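Local coordinates for R-imine reductase (Streptomyces kanamyceticus, PDB 3ZGY), which catalyses the NADPH-dependent, R-selective reduction of an imine substrate, at residues G128-D133 against R156-P161. Numbering follows the deposited sequence.
Sequences GADYLD and RSAFDP
Apolar packing joins strand 130-136 to the short helix 156-159, with Ala158 at the centre. Its CB points at the strand between Asp130 and Leu132, lying 3.7 Å from Asp130 CB and 4.0 Å from Leu132 CD2. Leu132, its CG anti to its own carbonyl carbon (chi1 -67°), forks over the helix: CD2 rests on the Ala158 methyl, while CD1 lies 4.1 Å from Phe159 CB and comes up near the plane of the ring at its edge. Phe159 crosses it obliquely and carries its ring away from the strand towards Tyr175. Leu166 of helix 163-167 touches both side chains, so an alanine in place of Leu132 would remove both methyl branches and would probably loosen the packing of both helices on the sheet.

Tyr131, facing the other way towards helix 114-126, hydrogen-bonds through OH to the anti lone pair of Asp133 OD2 (2.6 Å); Asn108 and Tyr86 also bind this pair. On the exposed side, Arg156 NH1 donates to the syn lone pair of Asp160 OD1 in a salt bridge.

Helices thus cover both faces of the strand, as expected of the Rossmann-type nucleotide-binding domain in this dehydrogenase-related family.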
# COMPACT_ATOMS: atom_id res chain seq x y z
N GLY D 128 -12.62 -33.94 -19.20
CA GLY D 128 -13.80 -33.42 -19.88
C GLY D 128 -14.67 -32.43 -19.13
O GLY D 128 -15.89 -32.39 -19.27
N ALA D 129 -14.03 -31.56 -18.38
CA ALA D 129 -14.75 -30.55 -17.67
C ALA D 129 -14.29 -29.19 -18.13
O ALA D 129 -13.19 -29.03 -18.59
CB ALA D 129 -14.52 -30.71 -16.20
N ASP D 130 -15.20 -28.24 -18.04
CA ASP D 130 -14.84 -26.86 -18.09
C ASP D 130 -14.28 -26.45 -16.71
O ASP D 130 -14.70 -26.97 -15.68
CB ASP D 130 -16.09 -26.09 -18.40
CG ASP D 130 -16.49 -26.22 -19.81
OD1 ASP D 130 -15.84 -25.57 -20.70
OD2 ASP D 130 -17.50 -26.92 -20.05
N TYR D 131 -13.39 -25.49 -16.70
CA TYR D 131 -12.66 -25.16 -15.50
C TYR D 131 -12.46 -23.67 -15.42
O TYR D 131 -11.92 -23.07 -16.34
CB TYR D 131 -11.29 -25.85 -15.48
CG TYR D 131 -10.48 -25.58 -14.24
CD1 TYR D 131 -10.84 -26.19 -13.02
CD2 TYR D 131 -9.37 -24.76 -14.26
CE1 TYR D 131 -10.09 -25.99 -11.88
CE2 TYR D 131 -8.64 -24.55 -13.11
CZ TYR D 131 -9.03 -25.14 -11.92
OH TYR D 131 -8.32 -24.90 -10.74
N LEU D 132 -12.90 -23.09 -14.32
CA LEU D 132 -12.49 -21.75 -13.93
C LEU D 132 -11.66 -21.77 -12.68
O LEU D 132 -11.94 -22.51 -11.72
CB LEU D 132 -13.67 -20.88 -13.60
CG LEU D 132 -14.58 -20.53 -14.73
CD1 LEU D 132 -15.73 -19.75 -14.14
CD2 LEU D 132 -13.87 -19.73 -15.78
N ASP D 133 -10.61 -20.98 -12.68
CA ASP D 133 -9.78 -20.88 -11.53
C ASP D 133 -9.99 -19.54 -10.98
O ASP D 133 -9.96 -18.53 -11.71
CB ASP D 133 -8.34 -21.10 -11.86
CG ASP D 133 -7.53 -21.38 -10.62
OD1 ASP D 133 -7.17 -20.36 -9.94
OD2 ASP D 133 -7.25 -22.59 -10.36
N ARG D 156 -14.42 -18.08 -21.57
CA ARG D 156 -15.80 -17.61 -21.53
C ARG D 156 -16.79 -18.75 -21.59
O ARG D 156 -17.81 -18.73 -20.94
CB ARG D 156 -16.09 -16.69 -22.68
CG ARG D 156 -15.56 -15.28 -22.53
CD ARG D 156 -16.53 -14.56 -21.67
NE ARG D 156 -16.17 -13.20 -21.40
CZ ARG D 156 -16.87 -12.43 -20.58
NH1 ARG D 156 -17.95 -12.91 -19.94
NH2 ARG D 156 -16.50 -11.18 -20.42
N SER D 157 -16.51 -19.75 -22.40
CA SER D 157 -17.40 -20.91 -22.44
C SER D 157 -17.66 -21.55 -21.10
O SER D 157 -18.67 -22.25 -20.92
CB SER D 157 -16.84 -21.95 -23.40
OG SER D 157 -15.64 -22.47 -22.89
N ALA D 158 -16.72 -21.41 -20.18
CA ALA D 158 -16.89 -21.98 -18.85
C ALA D 158 -17.56 -20.98 -17.92
O ALA D 158 -18.29 -21.37 -17.03
CB ALA D 158 -15.57 -22.41 -18.27
N PHE D 159 -17.40 -19.68 -18.18
CA PHE D 159 -17.96 -18.69 -17.28
C PHE D 159 -19.37 -18.25 -17.64
O PHE D 159 -20.25 -18.25 -16.80
CB PHE D 159 -17.07 -17.49 -17.23
CG PHE D 159 -17.66 -16.34 -16.50
CD1 PHE D 159 -17.85 -16.40 -15.16
CD2 PHE D 159 -18.05 -15.22 -17.16
CE1 PHE D 159 -18.44 -15.35 -14.47
CE2 PHE D 159 -18.62 -14.16 -16.50
CZ PHE D 159 -18.82 -14.23 -15.15
N ASP D 160 -19.58 -17.83 -18.89
CA ASP D 160 -20.86 -17.31 -19.35
C ASP D 160 -22.08 -18.19 -18.94
O ASP D 160 -23.04 -17.67 -18.37
CB ASP D 160 -20.81 -17.06 -20.86
CG ASP D 160 -19.86 -15.92 -21.25
OD1 ASP D 160 -19.51 -15.09 -20.40
OD2 ASP D 160 -19.49 -15.79 -22.44
N PRO D 161 -22.08 -19.49 -19.21
CA PRO D 161 -23.23 -20.26 -18.84
C PRO D 161 -23.59 -20.20 -17.34
O PRO D 161 -24.69 -20.56 -17.02
CB PRO D 161 -22.83 -21.69 -19.18
CG PRO D 161 -21.81 -21.56 -20.25
CD PRO D 161 -21.05 -20.32 -19.87